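Long-range contacts in fructose-bisphosphate aldolase (Slackia heliotrinireducens, PDB 4MOZ), which belongs to the DeoC/LacD family of aldolases and folds as a TIM barrel, a closed ring of eight parallel strands wrapped in helices: residues Gly82-Ile87 / Tyr99-Asn104; Val139-Thr144 / Glu169-Val174; Glu247-Leu252 / Arg300-Phe305; Arg36-Ala41 / Ala287-Thr292. One frame throughout, in Å; residues are numbered along the deposited sequence.

Contact 1 of 4, residues Gly82-Ile87 / Tyr99-Asn104; sequences GQRGLI and YLVKMN
Gly-82 and Val-101 form a parallel beta bridge, their CA atoms 5.4 Å apart, where strand 79-82 lies beside strand 99-102. Gly-82 N donates to Leu-100 O at 3.0 Å. Gly-82 O in turn accepts from Lys-102 N at 2.8 Å, and this bond is nearly straight at the hydrogen (167°). A CA-H...O contact from Val-101 CA, 3.4 Å away, reaches the same oxygen. Past the bridge the chain bends at Gln-83, the N-cap of helix 84-90.

Ile-87, in the first turn of that helix, lays CG2 over one face of the Tyr-99 ring, 3.9 Å from the centroid and shifted toward the rim at CD1, in a CH-pi contact. The two side chains slide past each other in opposite directions, and Ile-87 CD1 goes on to meet Val-101 CG2 at 4.0 Å. Val-101 CG1, anti to its own backbone N (chi1 -179°), lies 3.8 Å from Arg-84 CB. Beyond CB the arginine turns away, and its NH1 forms a salt bridge with Asp-14 of the second subunit. The bent chain of Lys-102 brings NZ back to both Asn-104 OD1 and Asn-104 O, with Thr-144 OG1 as a further partner.

One water accepts from Arg-84 N and donates to Lys-102 O, 2.8 Å from each. It bridges the two backbones beyond the last direct strand bond, so that within this beta-alpha-beta unit the start of the helix is tied to the neighbouring strand while its apolar flank packs on Tyr-99 and Val-101.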
# COMPACT_ATOMS: atom_id res chain seq x y z
N GLY C 82 26.93 -5.42 3.58
CA GLY C 82 26.66 -5.03 2.19
C GLY C 82 25.28 -5.45 1.72
O GLY C 82 24.60 -6.23 2.39
N GLN C 83 24.88 -4.92 0.57
CA GLN C 83 23.58 -5.27 -0.03
C GLN C 83 23.53 -6.75 -0.41
O GLN C 83 24.57 -7.36 -0.71
CB GLN C 83 23.29 -4.41 -1.26
CG GLN C 83 22.95 -2.95 -0.94
CD GLN C 83 24.18 -2.07 -0.81
OE1 GLN C 83 25.31 -2.51 -1.07
NE2 GLN C 83 23.97 -0.82 -0.41
N ARG C 84 22.32 -7.31 -0.38
CA ARG C 84 22.07 -8.71 -0.73
C ARG C 84 22.69 -9.08 -2.07
O ARG C 84 23.38 -10.10 -2.18
CB ARG C 84 20.56 -8.97 -0.76
CG ARG C 84 20.12 -10.43 -0.91
CD ARG C 84 18.77 -10.53 -1.61
NE ARG C 84 18.84 -9.98 -2.96
CZ ARG C 84 19.16 -10.69 -4.05
NH1 ARG C 84 19.39 -12.00 -3.97
NH2 ARG C 84 19.22 -10.09 -5.23
N GLY C 85 22.46 -8.25 -3.09
CA GLY C 85 22.95 -8.51 -4.44
C GLY C 85 24.46 -8.55 -4.54
O GLY C 85 25.03 -9.46 -5.15
N LEU C 86 25.11 -7.56 -3.93
CA LEU C 86 26.57 -7.46 -3.91
C LEU C 86 27.18 -8.71 -3.29
O LEU C 86 28.08 -9.33 -3.88
CB LEU C 86 26.99 -6.21 -3.13
CG LEU C 86 28.49 -6.01 -2.87
CD1 LEU C 86 29.23 -5.65 -4.15
CD2 LEU C 86 28.68 -4.93 -1.81
N ILE C 87 26.68 -9.08 -2.12
CA ILE C 87 27.09 -10.30 -1.44
C ILE C 87 26.85 -11.55 -2.31
O ILE C 87 27.73 -12.41 -2.41
CB ILE C 87 26.42 -10.43 -0.05
CG1 ILE C 87 26.86 -9.28 0.87
CG2 ILE C 87 26.78 -11.77 0.60
CD1 ILE C 87 26.08 -9.17 2.17
N TYR C 99 28.77 -12.29 7.03
CA TYR C 99 28.03 -11.29 6.25
C TYR C 99 26.84 -10.71 7.00
O TYR C 99 26.06 -11.44 7.62
CB TYR C 99 27.56 -11.88 4.91
CG TYR C 99 28.70 -12.17 3.95
CD1 TYR C 99 29.35 -11.14 3.27
CD2 TYR C 99 29.13 -13.48 3.73
CE1 TYR C 99 30.40 -11.41 2.40
CE2 TYR C 99 30.17 -13.76 2.86
CZ TYR C 99 30.81 -12.72 2.20
OH TYR C 99 31.85 -13.00 1.34
N LEU C 100 26.74 -9.38 6.95
CA LEU C 100 25.58 -8.66 7.43
C LEU C 100 24.90 -8.04 6.22
O LEU C 100 25.48 -7.18 5.55
CB LEU C 100 25.99 -7.58 8.42
CG LEU C 100 24.87 -6.90 9.21
CD1 LEU C 100 24.75 -7.53 10.59
CD2 LEU C 100 25.14 -5.41 9.35
N VAL C 101 23.68 -8.48 5.93
CA VAL C 101 22.95 -8.00 4.76
C VAL C 101 22.24 -6.67 5.06
O VAL C 101 21.33 -6.60 5.90
CB VAL C 101 21.95 -9.04 4.22
CG1 VAL C 101 21.22 -8.51 3.00
CG2 VAL C 101 22.68 -10.34 3.88
N LYS C 102 22.68 -5.62 4.37
CA LYS C 102 22.09 -4.31 4.50
C LYS C 102 20.77 -4.27 3.73
O LYS C 102 20.77 -4.27 2.50
CB LYS C 102 23.06 -3.22 4.03
CG LYS C 102 22.57 -1.79 4.17
CD LYS C 102 22.17 -1.46 5.60
CE LYS C 102 22.25 0.04 5.86
NZ LYS C 102 21.25 0.79 5.05
N MSE C 103 19.66 -4.24 4.47
CA MSE C 103 18.32 -4.43 3.92
C MSE C 103 17.78 -3.25 3.11
O MSE C 103 16.99 -3.45 2.18
CB MSE C 103 17.33 -4.75 5.04
CG MSE C 103 17.64 -6.02 5.78
SE MSE C 103 17.60 -7.60 4.64
CE MSE C 103 15.69 -7.66 4.25
N ASN C 104 18.16 -2.04 3.47
CA ASN C 104 17.73 -0.87 2.72
C ASN C 104 18.90 -0.06 2.17
O ASN C 104 20.02 -0.17 2.66
CB ASN C 104 16.75 -0.00 3.53
CG ASN C 104 17.37 0.66 4.75
OD1 ASN C 104 18.43 0.25 5.25
ND2 ASN C 104 16.70 1.68 5.26
O HOH W 1 20.01 -5.75 0.21

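Contact 2 of 4, residues Val139-Thr144 / Glu169-Val174; sequences VGLGYT and EGLIVV
Leu-171 enters the contact just ahead of strand 172-177, its side chain directed at Val-139, Gly-140 and Leu-141. Its CB lies 4.1 Å from Gly-140 CA and equally far from Val-139 O. CG stands anti to the carbonyl carbon (chi1 -65°), and from there the branches part: CD2 settles 3.8 Å from Val-139 O, while CD1 meets Leu-141 CD2 at 4.1 Å, the two leucines crossing obliquely. Leu-129 of helix 125-132 also packs on Leu-171.

Strands 138-145 and 172-177 are neighbours in the barrel, joined through helix 152-168 in a beta-alpha-beta crossover, and their parallel ladder runs alongside this leucine pair. Ile-172 N donates to Val-139 O at 3.1 Å. The ladder continues with Leu-141 N to Ile-172 O, Val-174 N to Leu-141 O and Tyr-143 N to Val-174 O, the last at 3.1 Å and more bent (146°).

The strands are closest at Gly-140 and Ile-172, with CA atoms 4.4 Å apart. Ile-172 CG1, in the crowded position between its backbone N and carbonyl carbon (chi1 71°), lies 3.8 Å from Gly-140 CA, and Gly-142 CA makes a CA-H...O contact of 3.1 Å with Val-174 O.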
# COMPACT_ATOMS: atom_id res chain seq x y z
N VAL C 139 25.10 -13.64 9.12
CA VAL C 139 24.99 -13.63 10.58
C VAL C 139 23.96 -12.60 11.06
O VAL C 139 23.47 -12.69 12.18
CB VAL C 139 26.36 -13.42 11.26
CG1 VAL C 139 27.33 -14.53 10.86
CG2 VAL C 139 26.95 -12.06 10.93
N GLY C 140 23.64 -11.63 10.22
CA GLY C 140 22.70 -10.60 10.61
C GLY C 140 22.22 -9.69 9.51
O GLY C 140 22.56 -9.87 8.32
N LEU C 141 21.43 -8.70 9.91
CA LEU C 141 20.83 -7.75 9.00
C LEU C 141 21.12 -6.34 9.45
O LEU C 141 21.34 -6.08 10.64
CB LEU C 141 19.31 -7.95 8.94
CG LEU C 141 18.73 -9.34 8.66
CD1 LEU C 141 17.21 -9.24 8.59
CD2 LEU C 141 19.27 -9.97 7.39
N GLY C 142 21.13 -5.42 8.48
CA GLY C 142 21.29 -4.00 8.74
C GLY C 142 20.17 -3.19 8.12
O GLY C 142 19.61 -3.57 7.09
N TYR C 143 19.84 -2.06 8.74
CA TYR C 143 18.79 -1.16 8.25
C TYR C 143 19.08 0.26 8.71
O TYR C 143 19.47 0.47 9.86
CB TYR C 143 17.41 -1.63 8.75
CG TYR C 143 16.25 -0.90 8.11
CD1 TYR C 143 15.74 0.27 8.68
CD2 TYR C 143 15.66 -1.37 6.94
CE1 TYR C 143 14.68 0.95 8.10
CE2 TYR C 143 14.59 -0.70 6.35
CZ TYR C 143 14.12 0.46 6.95
OH TYR C 143 13.07 1.16 6.38
N THR C 144 18.87 1.23 7.82
CA THR C 144 19.05 2.65 8.14
C THR C 144 17.72 3.36 8.38
O THR C 144 16.77 3.20 7.61
CB THR C 144 19.79 3.38 7.00
OG1 THR C 144 21.07 2.79 6.82
CG2 THR C 144 19.97 4.86 7.32
N GLU C 169 14.50 -15.58 13.47
CA GLU C 169 15.42 -16.43 12.71
C GLU C 169 16.78 -16.61 13.37
O GLU C 169 17.63 -17.33 12.86
CB GLU C 169 15.61 -15.89 11.29
CG GLU C 169 14.40 -16.06 10.38
CD GLU C 169 13.99 -17.51 10.19
OE1 GLU C 169 14.87 -18.40 10.19
OE2 GLU C 169 12.78 -17.76 10.02
N GLY C 170 16.99 -15.94 14.50
CA GLY C 170 18.28 -16.00 15.20
C GLY C 170 19.38 -15.17 14.54
O GLY C 170 20.57 -15.45 14.72
N LEU C 171 18.98 -14.16 13.77
CA LEU C 171 19.92 -13.23 13.16
C LEU C 171 20.09 -12.01 14.04
O LEU C 171 19.13 -11.57 14.68
CB LEU C 171 19.42 -12.79 11.78
CG LEU C 171 19.33 -13.86 10.68
CD1 LEU C 171 18.47 -13.35 9.53
CD2 LEU C 171 20.71 -14.27 10.19
N ILE C 172 21.29 -11.46 14.08
CA ILE C 172 21.51 -10.21 14.81
C ILE C 172 21.04 -9.03 13.95
O ILE C 172 20.87 -9.16 12.74
CB ILE C 172 22.97 -10.02 15.29
CG1 ILE C 172 23.91 -9.73 14.12
CG2 ILE C 172 23.44 -11.24 16.10
CD1 ILE C 172 25.13 -8.93 14.51
N VAL C 173 20.80 -7.88 14.59
CA VAL C 173 20.34 -6.70 13.87
C VAL C 173 21.14 -5.46 14.25
O VAL C 173 21.22 -5.10 15.43
CB VAL C 173 18.84 -6.43 14.10
CG1 VAL C 173 18.39 -5.23 13.28
CG2 VAL C 173 18.01 -7.65 13.75
N VAL C 174 21.70 -4.81 13.24
CA VAL C 174 22.37 -3.53 13.40
C VAL C 174 21.52 -2.45 12.72
O VAL C 174 21.21 -2.56 11.53
CB VAL C 174 23.79 -3.53 12.78
CG1 VAL C 174 24.49 -2.19 13.02
CG2 VAL C 174 24.63 -4.68 13.32

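Contact 3 of 4, residues Glu247-Leu252 / Arg300-Phe305; sequences EAKVFL and RALAVF
Lys-249 and Leu-302 mark the closest backbone approach, CA to CA 6.3 Å, of two helical segments whose axes come within 10.0 Å and whose N-to-C directions differ by 134°. The meeting is wholly apolar, although one of its members is a lysine.

Ala-248, in the first turn of helix 248-260, puts its CB over one face of the Phe-305 ring. The methyl carbon lies 3.8 Å from the ring centroid, 23° off the normal, and is displaced toward the rim at CE2, which it approaches to 3.5 Å, in a CH-pi contact.

Leu-302 meets several neighbours with its two methyls. CG stands anti to the backbone N (chi1 -173°). CD2 then rests against the aliphatic part of Lys-249, nearest at CG (3.8 Å) and almost as near to CB and CD; the two side chains cross at about a right angle, and the extended lysine chain carries its amino end away from the interface. CD1 lies among Ala-248 CB, the backbone N of Lys-249 and Leu-252 CD1, the last 4.3 Å away. Leu-252 CD1 also reaches the backbone of the opposing helix, 4.1 Å from Leu-302 CA, and touches Ala-301 CB.

Ile-291 of helix 278-294 packs on both Leu-252 and Ala-301, while Lys-249 lies at the solvent side. The arrangement is that of a short C-terminal helix, 298-305, added to the outer helical shell of a TIM barrel and laid against helix 248-260, which connects strands 237-240 and 266-269.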
# COMPACT_ATOMS: atom_id res chain seq x y z
N GLU C 247 44.47 11.70 10.15
CA GLU C 247 45.62 10.79 10.14
C GLU C 247 45.28 9.50 10.87
O GLU C 247 44.46 9.50 11.79
CB GLU C 247 46.84 11.46 10.81
CG GLU C 247 47.11 12.89 10.36
CD GLU C 247 47.38 13.00 8.87
OE1 GLU C 247 48.42 12.47 8.41
OE2 GLU C 247 46.56 13.62 8.17
N ALA C 248 45.92 8.40 10.45
CA ALA C 248 45.66 7.08 11.03
C ALA C 248 45.73 7.05 12.56
O ALA C 248 44.89 6.41 13.20
CB ALA C 248 46.61 6.04 10.44
N LYS C 249 46.71 7.74 13.13
CA LYS C 249 46.86 7.82 14.59
C LYS C 249 45.67 8.51 15.26
O LYS C 249 45.14 8.01 16.25
CB LYS C 249 48.17 8.51 14.98
CG LYS C 249 48.47 8.44 16.47
CD LYS C 249 49.75 9.16 16.85
CE LYS C 249 50.02 9.02 18.34
NZ LYS C 249 51.35 9.56 18.74
N VAL C 250 45.25 9.65 14.71
CA VAL C 250 44.09 10.39 15.23
C VAL C 250 42.83 9.54 15.13
O VAL C 250 42.03 9.48 16.07
CB VAL C 250 43.90 11.73 14.48
CG1 VAL C 250 42.66 12.47 14.99
CG2 VAL C 250 45.14 12.61 14.63
N PHE C 251 42.67 8.87 13.98
CA PHE C 251 41.56 7.96 13.75
C PHE C 251 41.50 6.85 14.80
O PHE C 251 40.44 6.58 15.37
CB PHE C 251 41.64 7.37 12.34
CG PHE C 251 40.61 6.30 12.06
CD1 PHE C 251 39.30 6.65 11.73
CD2 PHE C 251 40.95 4.96 12.14
CE1 PHE C 251 38.35 5.67 11.49
CE2 PHE C 251 40.00 3.97 11.90
CZ PHE C 251 38.70 4.33 11.57
N LEU C 252 42.64 6.21 15.06
CA LEU C 252 42.70 5.09 15.99
C LEU C 252 42.50 5.55 17.43
O LEU C 252 42.00 4.80 18.26
CB LEU C 252 44.01 4.30 15.83
CG LEU C 252 44.21 3.55 14.51
CD1 LEU C 252 45.68 3.23 14.28
CD2 LEU C 252 43.38 2.27 14.43
N ARG C 300 50.40 0.58 19.93
CA ARG C 300 50.62 -0.77 19.41
C ARG C 300 49.74 -1.05 18.19
O ARG C 300 50.14 -1.78 17.28
CB ARG C 300 50.43 -1.84 20.48
CG ARG C 300 51.19 -3.11 20.15
CD ARG C 300 50.94 -4.28 21.09
NE ARG C 300 51.52 -5.48 20.51
CZ ARG C 300 51.35 -6.72 20.97
NH1 ARG C 300 50.61 -6.95 22.04
NH2 ARG C 300 51.93 -7.73 20.34
N ALA C 301 48.54 -0.46 18.18
CA ALA C 301 47.65 -0.55 17.02
C ALA C 301 48.25 0.16 15.81
O ALA C 301 48.19 -0.36 14.69
CB ALA C 301 46.28 0.02 17.35
N LEU C 302 48.85 1.32 16.04
CA LEU C 302 49.51 2.10 15.00
C LEU C 302 50.68 1.33 14.38
O LEU C 302 50.92 1.42 13.17
CB LEU C 302 49.96 3.45 15.55
CG LEU C 302 50.54 4.47 14.56
CD1 LEU C 302 49.59 4.73 13.39
CD2 LEU C 302 50.89 5.76 15.27
N ALA C 303 51.39 0.57 15.22
CA ALA C 303 52.47 -0.31 14.77
C ALA C 303 51.95 -1.40 13.83
O ALA C 303 52.63 -1.78 12.87
CB ALA C 303 53.19 -0.94 15.95
N VAL C 304 50.74 -1.90 14.11
CA VAL C 304 50.08 -2.87 13.23
C VAL C 304 49.71 -2.20 11.90
O VAL C 304 49.96 -2.76 10.83
CB VAL C 304 48.82 -3.49 13.89
CG1 VAL C 304 48.05 -4.34 12.90
CG2 VAL C 304 49.21 -4.32 15.11
N PHE C 305 49.13 -1.00 11.97
CA PHE C 305 48.80 -0.25 10.77
C PHE C 305 50.03 -0.02 9.89
O PHE C 305 49.97 -0.16 8.66
CB PHE C 305 48.14 1.09 11.10
CG PHE C 305 48.02 2.01 9.92
CD1 PHE C 305 47.05 1.79 8.94
CD2 PHE C 305 48.88 3.10 9.77
CE1 PHE C 305 46.95 2.63 7.84
CE2 PHE C 305 48.78 3.94 8.67
CZ PHE C 305 47.81 3.71 7.70

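Contact 4 of 4, residues Arg36-Ala41 / Ala287-Thr292; sequences RLMLFA and AISAIT
Closure of the TIM barrel brings strand 37-41, the first of the sheet, against helix 278-294, which follows the last. The segments run nearly antiparallel (161°), with their axes 8.8 Å apart at closest approach.

Just before the strand, Arg-36 wraps round Thr-292 O. Its NH1 donates to this oxygen at 2.9 Å through a bent bond (136°), with the acceptor tilted from the guanidinium plane, while Arg-36 CB and CG each pass 3.5 Å from the same Thr-292 O. Arg-36 CB also meets Thr-292 CG2 at 4.0 Å.

Met-38, a selenomethionine, points at the helix. Its CG, anti to the backbone N (chi1 -169°), touches Ser-289 OG at 3.5 Å and Ile-288 CG2 at 3.9 Å, and CE comes back to the same Ile-288 methyl, the two side chains crossing at about a right angle. Ile-288 O takes two bonds, from Thr-292 N and from Thr-292 OG1.

Asn-267 ND2 of strand 266-269 is hydrogen-bonded to Thr-292 OG1, and Ser-289 OG to Val-76 O. Phe-251 and Leu-255 of helix 248-260 also pack on Ile-288, and Ile-273 of helix 271-274 touches both Met-38 and Ile-288.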
# COMPACT_ATOMS: atom_id res chain seq x y z
N ARG C 36 32.31 -7.36 21.21
CA ARG C 36 32.56 -6.08 20.54
C ARG C 36 32.37 -6.24 19.03
O ARG C 36 32.75 -7.25 18.46
CB ARG C 36 33.99 -5.60 20.83
CG ARG C 36 34.28 -5.29 22.29
CD ARG C 36 34.36 -3.79 22.53
NE ARG C 36 34.89 -3.50 23.87
CZ ARG C 36 36.17 -3.28 24.15
NH1 ARG C 36 37.10 -3.30 23.20
NH2 ARG C 36 36.53 -3.03 25.40
N LEU C 37 31.78 -5.23 18.39
CA LEU C 37 31.50 -5.33 16.96
C LEU C 37 32.42 -4.46 16.12
O LEU C 37 32.36 -3.22 16.18
CB LEU C 37 30.03 -5.00 16.65
CG LEU C 37 29.60 -5.13 15.18
CD1 LEU C 37 29.65 -6.57 14.71
CD2 LEU C 37 28.21 -4.54 14.96
N MSE C 38 33.27 -5.11 15.33
CA MSE C 38 34.06 -4.44 14.30
C MSE C 38 33.33 -4.65 12.98
O MSE C 38 33.35 -5.74 12.42
CB MSE C 38 35.48 -5.01 14.25
CG MSE C 38 36.47 -4.21 13.40
SE MSE C 38 36.06 -4.23 11.48
CE MSE C 38 37.72 -3.45 10.80
N LEU C 39 32.68 -3.59 12.50
CA LEU C 39 31.88 -3.66 11.28
C LEU C 39 32.59 -3.00 10.09
O LEU C 39 32.94 -1.82 10.14
CB LEU C 39 30.50 -3.02 11.50
CG LEU C 39 29.48 -3.09 10.35
CD1 LEU C 39 28.07 -3.26 10.87
CD2 LEU C 39 29.58 -1.87 9.43
N PHE C 40 32.80 -3.79 9.04
CA PHE C 40 33.35 -3.28 7.79
C PHE C 40 32.19 -2.95 6.84
O PHE C 40 31.51 -3.85 6.32
CB PHE C 40 34.33 -4.30 7.20
CG PHE C 40 34.92 -3.91 5.87
CD1 PHE C 40 35.24 -2.58 5.58
CD2 PHE C 40 35.21 -4.89 4.91
CE1 PHE C 40 35.80 -2.24 4.35
CE2 PHE C 40 35.77 -4.55 3.69
CZ PHE C 40 36.07 -3.22 3.41
N ALA C 41 31.95 -1.65 6.66
CA ALA C 41 30.83 -1.15 5.87
C ALA C 41 31.17 -1.11 4.37
O ALA C 41 32.11 -0.43 3.95
CB ALA C 41 30.40 0.22 6.37
N ALA C 287 44.57 -3.08 12.51
CA ALA C 287 44.75 -2.04 13.52
C ALA C 287 43.45 -1.76 14.28
O ALA C 287 43.44 -1.73 15.52
CB ALA C 287 45.28 -0.76 12.90
N ILE C 288 42.36 -1.58 13.54
CA ILE C 288 41.04 -1.36 14.13
C ILE C 288 40.61 -2.55 14.99
O ILE C 288 40.21 -2.37 16.15
CB ILE C 288 39.97 -1.07 13.05
CG1 ILE C 288 40.30 0.24 12.32
CG2 ILE C 288 38.58 -0.99 13.67
CD1 ILE C 288 39.52 0.44 11.03
N SER C 289 40.72 -3.76 14.44
CA SER C 289 40.36 -4.98 15.14
C SER C 289 41.22 -5.24 16.38
O SER C 289 40.76 -5.86 17.34
CB SER C 289 40.44 -6.19 14.21
OG SER C 289 39.31 -6.25 13.35
N ALA C 290 42.46 -4.77 16.36
CA ALA C 290 43.36 -4.93 17.50
C ALA C 290 42.88 -4.11 18.69
O ALA C 290 42.86 -4.60 19.82
CB ALA C 290 44.79 -4.58 17.13
N ILE C 291 42.47 -2.87 18.43
CA ILE C 291 41.85 -2.03 19.46
C ILE C 291 40.52 -2.63 19.91
O ILE C 291 40.30 -2.84 21.10
CB ILE C 291 41.63 -0.58 18.98
CG1 ILE C 291 42.98 0.13 18.80
CG2 ILE C 291 40.75 0.19 19.96
CD1 ILE C 291 42.88 1.48 18.11
N THR C 292 39.66 -2.93 18.94
CA THR C 292 38.27 -3.30 19.20
C THR C 292 38.12 -4.69 19.83
O THR C 292 37.36 -4.85 20.78
CB THR C 292 37.45 -3.22 17.90
OG1 THR C 292 37.69 -1.95 17.28
CG2 THR C 292 35.96 -3.38 18.16

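Overall arrangement
Contacts 1 and 2 follow each other along the chain, and both are nested inside the long loop closed by contact 4, whose segments alternate with those of contact 3. Contacts 1, 2 and 4 share the one barrel sheet. Strands 99-102 and 138-145 lie side by side, with contacts 1 and 2 about 10 Å apart, centre to centre, and contact 4 meets each through packing of Leu-39 on Leu-100 and Leu-37 on Val-174. Contact 3 sits about 29 Å, centre to centre, from contacts 1 and 2, across the chain's centre, yet joins contact 4 through Ile-291 and Ile-288. Contact 4 thus links the barrel wall of contacts 1 and 2 with the outer helices of contact 3.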